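Long-range contact in deferrochelatase (Vibrio cholerae, PDB 5DE0), which binds heme b and probably works as a dye-decolorizing peroxidase, a heme enzyme that uses hydrogen peroxide to oxidise its substrates: residues 77-91 with 255-269. Residues are numbered along the deposited sequence; the frame is centred on the assembly and turned at random.
Sequences ELIDFPELGEGETHA and TLHNFKTMLESMYGV. With HEM (protoporphyrin IX containing Fe), chain F.
Y267 lays one face of its ring against A91, whose CB sits 3.8 Å from the ring centroid and 21° off the normal, a CH-pi contact; alanine's bare methyl is small enough to lie directly on the ring. At the ring's edge, near its plane, T89 O lies 3.3 Å from Y267 CD1, while the T89 side chain crosses the ring obliquely. The phenol OH meets, in the ring plane, a water that donates to H90 O. L84 and F81 each cross L263 at about a right angle, L84 CD1 lying 3.7 Å from L263 CB and F81 CE2 touching L263 CD1; the branched leucines offer methyls to both hairpin and helix. Hairpin 84-91, with its type II' turn at E86-T89, belongs to the N-terminal of the two ferredoxin-like domains of the DyP fold; helix 257-266 belongs to the C-terminal one and turns M262 and M266 to the heme. Before the helix, the E77 chain, extended beyond CG, brings OE1 to offer its syn lone pair to T255 OG1 at 2.6 Å, and L256 N adds a weak bond. A hydroxyl suits T255 because OG1, swung away from the T255 backbone N (chi1 172°), also accepts from H257 N at 3.2 Å, a capping bond.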
loop_
_atom_site.group_PDB
_atom_site.type_symbol
_atom_site.label_atom_id
_atom_site.label_comp_id
_atom_site.label_asym_id
_atom_site.label_seq_id
_atom_site.Cartn_x
_atom_site.Cartn_y
_atom_site.Cartn_z
ATOM N N GLU B 77 2.451 -6.834 -33.881
ATOM C CA GLU B 77 1.173 -6.272 -33.449
ATOM C C GLU B 77 1.316 -5.161 -32.408
ATOM O O GLU B 77 0.323 -4.562 -31.993
ATOM C CB GLU B 77 0.277 -7.380 -32.888
ATOM C CG GLU B 77 0.146 -8.596 -33.789
ATOM C CD GLU B 77 -0.822 -9.620 -33.233
ATOM O OE1 GLU B 77 -1.879 -9.216 -32.708
ATOM O OE2 GLU B 77 -0.520 -10.829 -33.311
ATOM N N LEU B 78 2.545 -4.888 -31.980
ATOM C CA LEU B 78 2.780 -3.871 -30.957
ATOM C C LEU B 78 2.482 -2.468 -31.481
ATOM O O LEU B 78 3.107 -2.007 -32.436
ATOM C CB LEU B 78 4.222 -3.946 -30.443
ATOM C CG LEU B 78 4.602 -2.950 -29.342
ATOM C CD1 LEU B 78 3.688 -3.095 -28.132
ATOM C CD2 LEU B 78 6.056 -3.131 -28.935
ATOM N N ILE B 79 1.517 -1.802 -30.855
ATOM C CA ILE B 79 1.130 -0.445 -31.230
ATOM C C ILE B 79 0.956 0.429 -29.994
ATOM O O ILE B 79 0.961 -0.067 -28.867
ATOM C CB ILE B 79 -0.191 -0.421 -32.031
ATOM C CG1 ILE B 79 -1.356 -0.879 -31.150
ATOM C CG2 ILE B 79 -0.089 -1.280 -33.283
ATOM C CD1 ILE B 79 -2.711 -0.774 -31.817
ATOM N N ASP B 80 0.798 1.732 -30.209
ATOM C CA ASP B 80 0.456 2.642 -29.123
ATOM C C ASP B 80 -0.966 2.369 -28.658
ATOM O O ASP B 80 -1.829 2.019 -29.461
ATOM C CB ASP B 80 0.595 4.102 -29.563
ATOM C CG ASP B 80 2.040 4.546 -29.667
ATOM O OD1 ASP B 80 2.940 3.689 -29.549
ATOM O OD2 ASP B 80 2.277 5.755 -29.875
ATOM N N PHE B 81 -1.203 2.522 -27.361
ATOM C CA PHE B 81 -2.536 2.349 -26.799
ATOM C C PHE B 81 -3.441 3.486 -27.260
ATOM O O PHE B 81 -3.252 4.634 -26.857
ATOM C CB PHE B 81 -2.464 2.300 -25.272
ATOM C CG PHE B 81 -3.753 1.909 -24.606
ATOM C CD1 PHE B 81 -4.697 2.866 -24.274
ATOM C CD2 PHE B 81 -4.009 0.586 -24.289
ATOM C CE1 PHE B 81 -5.878 2.511 -23.653
ATOM C CE2 PHE B 81 -5.189 0.222 -23.666
ATOM C CZ PHE B 81 -6.125 1.187 -23.349
ATOM N N PRO B 82 -4.428 3.175 -28.114
ATOM C CA PRO B 82 -5.312 4.224 -28.629
ATOM C C PRO B 82 -6.355 4.650 -27.599
ATOM O O PRO B 82 -6.812 3.816 -26.818
ATOM C CB PRO B 82 -5.976 3.554 -29.833
ATOM C CG PRO B 82 -6.034 2.114 -29.454
ATOM C CD PRO B 82 -4.800 1.842 -28.623
ATOM N N GLU B 83 -6.720 5.928 -27.594
ATOM C CA GLU B 83 -7.788 6.403 -26.723
ATOM C C GLU B 83 -9.147 5.960 -27.249
ATOM O O GLU B 83 -9.401 6.014 -28.454
ATOM C CB GLU B 83 -7.750 7.925 -26.586
ATOM C CG GLU B 83 -6.637 8.441 -25.696
ATOM C CD GLU B 83 -6.925 9.827 -25.155
ATOM O OE1 GLU B 83 -8.056 10.317 -25.355
ATOM O OE2 GLU B 83 -6.025 10.422 -24.526
ATOM N N LEU B 84 -10.017 5.521 -26.345
ATOM C CA LEU B 84 -11.346 5.055 -26.723
ATOM C C LEU B 84 -12.430 5.733 -25.889
ATOM O O LEU B 84 -12.226 6.033 -24.712
ATOM C CB LEU B 84 -11.445 3.534 -26.569
ATOM C CG LEU B 84 -10.414 2.671 -27.304
ATOM C CD1 LEU B 84 -10.625 1.199 -26.985
ATOM C CD2 LEU B 84 -10.472 2.908 -28.805
ATOM N N GLY B 85 -13.581 5.977 -26.508
ATOM C CA GLY B 85 -14.729 6.507 -25.795
ATOM C C GLY B 85 -14.715 8.005 -25.561
ATOM O O GLY B 85 -13.883 8.724 -26.117
ATOM N N GLU B 86 -15.639 8.473 -24.724
ATOM C CA GLU B 86 -15.811 9.901 -24.475
ATOM C C GLU B 86 -16.477 10.149 -23.121
ATOM O O GLU B 86 -17.382 9.415 -22.723
ATOM C CB GLU B 86 -16.636 10.536 -25.602
ATOM C CG GLU B 86 -17.043 11.982 -25.358
ATOM C CD GLU B 86 -18.422 12.107 -24.730
ATOM O OE1 GLU B 86 -18.868 13.250 -24.482
ATOM O OE2 GLU B 86 -19.060 11.060 -24.488
ATOM N N GLY B 87 -16.011 11.173 -22.411
ATOM C CA GLY B 87 -16.617 11.586 -21.155
ATOM C C GLY B 87 -16.536 10.582 -20.019
ATOM O O GLY B 87 -15.460 10.333 -19.473
ATOM N N GLU B 88 -17.684 10.014 -19.654
ATOM C CA GLU B 88 -17.782 9.114 -18.510
ATOM C C GLU B 88 -17.378 7.688 -18.875
ATOM O O GLU B 88 -17.228 6.835 -18.003
ATOM C CB GLU B 88 -19.205 9.129 -17.947
ATOM C CG GLU B 88 -19.759 10.522 -17.686
ATOM C CD GLU B 88 -19.303 11.098 -16.361
ATOM O OE1 GLU B 88 -19.578 10.473 -15.317
ATOM O OE2 GLU B 88 -18.682 12.181 -16.363
ATOM N N THR B 89 -17.209 7.437 -20.169
ATOM C CA THR B 89 -16.778 6.131 -20.655
ATOM C C THR B 89 -15.526 6.317 -21.505
ATOM O O THR B 89 -15.541 6.104 -22.717
ATOM C CB THR B 89 -17.883 5.431 -21.477
ATOM O OG1 THR B 89 -19.149 5.606 -20.830
ATOM C CG2 THR B 89 -17.591 3.942 -21.615
ATOM N N HIS B 90 -14.442 6.729 -20.853
ATOM C CA HIS B 90 -13.220 7.104 -21.556
ATOM C C HIS B 90 -12.026 6.234 -21.160
ATOM O O HIS B 90 -11.833 5.921 -19.984
ATOM C CB HIS B 90 -12.901 8.581 -21.298
ATOM C CG HIS B 90 -11.752 9.107 -22.103
ATOM N ND1 HIS B 90 -10.650 9.701 -21.528
ATOM C CD2 HIS B 90 -11.539 9.136 -23.440
ATOM C CE1 HIS B 90 -9.805 10.071 -22.475
ATOM N NE2 HIS B 90 -10.321 9.739 -23.644
ATOM N N ALA B 91 -11.230 5.853 -22.156
ATOM C CA ALA B 91 -10.022 5.069 -21.927
ATOM C C ALA B 91 -8.788 5.875 -22.319
ATOM O O ALA B 91 -8.375 5.860 -23.477
ATOM C CB ALA B 91 -10.076 3.755 -22.705
ATOM N N THR B 255 -1.620 -12.507 -28.686
ATOM C CA THR B 255 -1.940 -11.538 -29.724
ATOM C C THR B 255 -2.626 -10.320 -29.118
ATOM O O THR B 255 -3.491 -10.444 -28.253
ATOM C CB THR B 255 -2.840 -12.152 -30.821
ATOM O OG1 THR B 255 -3.280 -11.121 -31.713
ATOM C CG2 THR B 255 -4.055 -12.836 -30.210
ATOM N N LEU B 256 -2.225 -9.138 -29.573
ATOM C CA LEU B 256 -2.783 -7.890 -29.066
ATOM C C LEU B 256 -4.209 -7.692 -29.571
ATOM O O LEU B 256 -4.957 -6.862 -29.053
ATOM C CB LEU B 256 -1.894 -6.712 -29.475
ATOM C CG LEU B 256 -2.194 -5.327 -28.898
ATOM C CD1 LEU B 256 -0.903 -4.653 -28.459
ATOM C CD2 LEU B 256 -2.928 -4.464 -29.915
ATOM N N HIS B 257 -4.577 -8.473 -30.582
ATOM C CA HIS B 257 -5.893 -8.387 -31.204
ATOM C C HIS B 257 -7.028 -8.590 -30.203
ATOM O O HIS B 257 -8.066 -7.935 -30.293
ATOM C CB HIS B 257 -6.003 -9.415 -32.333
ATOM C CG HIS B 257 -7.307 -9.377 -33.063
ATOM N ND1 HIS B 257 -7.691 -8.311 -33.849
ATOM C CD2 HIS B 257 -8.317 -10.275 -33.129
ATOM C CE1 HIS B 257 -8.881 -8.554 -34.366
ATOM N NE2 HIS B 257 -9.285 -9.740 -33.945
ATOM N N ASN B 258 -6.823 -9.496 -29.251
ATOM C CA ASN B 258 -7.825 -9.782 -28.230
ATOM C C ASN B 258 -8.101 -8.583 -27.333
ATOM O O ASN B 258 -9.250 -8.306 -26.999
ATOM C CB ASN B 258 -7.392 -10.979 -27.383
ATOM C CG ASN B 258 -7.422 -12.278 -28.161
ATOM O OD1 ASN B 258 -7.633 -12.284 -29.374
ATOM N ND2 ASN B 258 -7.206 -13.388 -27.467
ATOM N N PHE B 259 -7.041 -7.876 -26.947
ATOM C CA PHE B 259 -7.174 -6.662 -26.144
ATOM C C PHE B 259 -8.030 -5.632 -26.873
ATOM O O PHE B 259 -8.986 -5.087 -26.318
ATOM C CB PHE B 259 -5.801 -6.054 -25.832
ATOM C CG PHE B 259 -4.904 -6.943 -25.021
ATOM C CD1 PHE B 259 -5.428 -7.932 -24.208
ATOM C CD2 PHE B 259 -3.528 -6.781 -25.071
ATOM C CE1 PHE B 259 -4.597 -8.746 -23.460
ATOM C CE2 PHE B 259 -2.692 -7.589 -24.327
ATOM C CZ PHE B 259 -3.227 -8.572 -23.522
ATOM N N LYS B 260 -7.666 -5.381 -28.127
ATOM C CA LYS B 260 -8.312 -4.374 -28.957
ATOM C C LYS B 260 -9.790 -4.682 -29.180
ATOM O O LYS B 260 -10.625 -3.779 -29.185
ATOM C CB LYS B 260 -7.579 -4.266 -30.296
ATOM C CG LYS B 260 -8.209 -3.318 -31.301
ATOM C CD LYS B 260 -7.328 -3.183 -32.534
ATOM C CE LYS B 260 -8.048 -2.471 -33.668
ATOM N NZ LYS B 260 -9.202 -3.267 -34.170
ATOM N N THR B 261 -10.111 -5.960 -29.350
ATOM C CA THR B 261 -11.489 -6.372 -29.594
ATOM C C THR B 261 -12.355 -6.182 -28.352
ATOM O O THR B 261 -13.465 -5.654 -28.438
ATOM C CB THR B 261 -11.567 -7.842 -30.044
ATOM O OG1 THR B 261 -10.709 -8.041 -31.173
ATOM C CG2 THR B 261 -12.993 -8.205 -30.428
ATOM N N MET B 262 -11.841 -6.608 -27.203
ATOM C CA MET B 262 -12.556 -6.467 -25.937
ATOM C C MET B 262 -12.765 -5.000 -25.569
ATOM O O MET B 262 -13.841 -4.612 -25.116
ATOM C CB MET B 262 -11.808 -7.178 -24.807
ATOM C CG MET B 262 -11.694 -8.681 -24.974
ATOM S SD MET B 262 -10.672 -9.422 -23.688
ATOM C CE MET B 262 -10.607 -11.119 -24.238
ATOM N N LEU B 263 -11.729 -4.189 -25.765
ATOM C CA LEU B 263 -11.793 -2.771 -25.425
ATOM C C LEU B 263 -12.754 -2.010 -26.337
ATOM O O LEU B 263 -13.497 -1.141 -25.883
ATOM C CB LEU B 263 -10.397 -2.145 -25.486
ATOM C CG LEU B 263 -9.458 -2.500 -24.331
ATOM C CD1 LEU B 263 -8.042 -2.026 -24.621
ATOM C CD2 LEU B 263 -9.964 -1.901 -23.026
ATOM N N GLU B 264 -12.735 -2.338 -27.625
ATOM C CA GLU B 264 -13.643 -1.713 -28.581
ATOM C C GLU B 264 -15.083 -2.142 -28.322
ATOM O O GLU B 264 -16.028 -1.408 -28.624
ATOM C CB GLU B 264 -13.235 -2.054 -30.016
ATOM C CG GLU B 264 -12.022 -1.279 -30.512
ATOM C CD GLU B 264 -11.574 -1.709 -31.893
ATOM O OE1 GLU B 264 -12.101 -2.717 -32.408
ATOM O OE2 GLU B 264 -10.693 -1.033 -32.465
ATOM N N SER B 265 -15.241 -3.334 -27.756
ATOM C CA SER B 265 -16.556 -3.837 -27.382
ATOM C C SER B 265 -17.046 -3.166 -26.103
ATOM O O SER B 265 -18.232 -2.869 -25.958
ATOM C CB SER B 265 -16.517 -5.356 -27.202
ATOM O OG SER B 265 -17.769 -5.854 -26.768
ATOM N N MET B 266 -16.121 -2.919 -25.180
ATOM C CA MET B 266 -16.457 -2.317 -23.893
ATOM C C MET B 266 -16.782 -0.835 -24.013
ATOM O O MET B 266 -17.680 -0.332 -23.340
ATOM C CB MET B 266 -15.311 -2.506 -22.896
ATOM C CG MET B 266 -15.201 -3.906 -22.316
ATOM S SD MET B 266 -13.779 -4.069 -21.224
ATOM C CE MET B 266 -14.104 -2.753 -20.052
ATOM N N TYR B 267 -16.052 -0.138 -24.878
ATOM C CA TYR B 267 -16.163 1.313 -24.961
ATOM C C TYR B 267 -17.007 1.785 -26.144
ATOM O O TYR B 267 -16.872 2.919 -26.601
ATOM C CB TYR B 267 -14.767 1.939 -25.016
ATOM C CG TYR B 267 -14.074 1.963 -23.669
ATOM C CD1 TYR B 267 -14.152 3.083 -22.849
ATOM C CD2 TYR B 267 -13.357 0.864 -23.211
ATOM C CE1 TYR B 267 -13.529 3.112 -21.616
ATOM C CE2 TYR B 267 -12.729 0.886 -21.975
ATOM C CZ TYR B 267 -12.820 2.012 -21.183
ATOM O OH TYR B 267 -12.200 2.042 -19.955
ATOM N N GLY B 268 -17.879 0.907 -26.630
ATOM C CA GLY B 268 -18.885 1.282 -27.609
ATOM C C GLY B 268 -18.416 1.528 -29.032
ATOM O O GLY B 268 -19.110 2.184 -29.807
ATOM N N VAL B 269 -17.246 1.003 -29.384
ATOM C CA VAL B 269 -16.736 1.143 -30.745
ATOM C C VAL B 269 -17.356 0.093 -31.664
ATOM O O VAL B 269 -17.667 0.371 -32.824
ATOM C CB VAL B 269 -15.201 1.020 -30.788
ATOM C CG1 VAL B 269 -14.699 1.052 -32.227
ATOM C CG2 VAL B 269 -14.558 2.130 -29.973
HETATM C CHA HEM F . -14.264 -11.494 -16.464
HETATM C CHB HEM F . -11.494 -8.977 -19.551
HETATM C CHC HEM F . -11.963 -4.998 -16.793
HETATM C CHD HEM F . -13.971 -7.738 -13.331
HETATM C C1A HEM F . -13.476 -11.161 -17.544
HETATM C C2A HEM F . -13.094 -12.041 -18.630
HETATM C C3A HEM F . -12.328 -11.347 -19.479
HETATM C C4A HEM F . -12.199 -10.001 -18.962
HETATM C CMA HEM F . -11.687 -11.866 -20.784
HETATM C CAA HEM F . -13.507 -13.522 -18.774
HETATM C CBA HEM F . -14.618 -13.621 -19.819
HETATM C CGA HEM F . -15.157 -15.024 -19.865
HETATM O O1A HEM F . -15.971 -15.382 -18.975
HETATM O O2A HEM F . -14.774 -15.779 -20.794
HETATM C C1B HEM F . -11.454 -7.672 -19.118
HETATM C C2B HEM F . -10.944 -6.553 -19.879
HETATM C C3B HEM F . -11.060 -5.452 -19.136
HETATM C C4B HEM F . -11.662 -5.824 -17.861
HETATM C CMB HEM F . -10.351 -6.617 -21.304
HETATM C CAB HEM F . -10.610 -4.059 -19.629
HETATM C CBB HEM F . -10.679 -2.973 -18.861
HETATM C C1C HEM F . -12.519 -5.392 -15.592
HETATM C C2C HEM F . -12.758 -4.548 -14.434
HETATM C C3C HEM F . -13.313 -5.316 -13.477
HETATM C C4C HEM F . -13.444 -6.659 -14.007
HETATM C CMC HEM F . -12.407 -3.043 -14.375
HETATM C CAC HEM F . -13.782 -4.955 -12.044
HETATM C CBC HEM F . -13.801 -3.719 -11.535
HETATM C C1D HEM F . -14.346 -8.950 -13.872
HETATM C C2D HEM F . -15.251 -9.894 -13.257
HETATM C C3D HEM F . -15.341 -11.071 -14.235
HETATM C C4D HEM F . -14.483 -10.718 -15.345
HETATM C CMD HEM F . -15.976 -9.755 -11.901
HETATM C CAD HEM F . -16.181 -12.354 -14.069
HETATM C CBD HEM F . -15.399 -13.411 -13.297
HETATM C CGD HEM F . -14.193 -13.841 -14.091
HETATM O O1D HEM F . -13.078 -13.332 -13.809
HETATM O O2D HEM F . -14.342 -14.695 -15.003
HETATM N NA HEM F . -12.911 -9.924 -17.780
HETATM N NB HEM F . -11.885 -7.192 -17.894
HETATM N NC HEM F . -12.952 -6.669 -15.294
HETATM N ND HEM F . -13.922 -9.470 -15.091
HETATM FE FE HEM F . -13.003 -8.297 -16.534
HETATM O O HOH W 1 -12.850 4.237 -18.341
#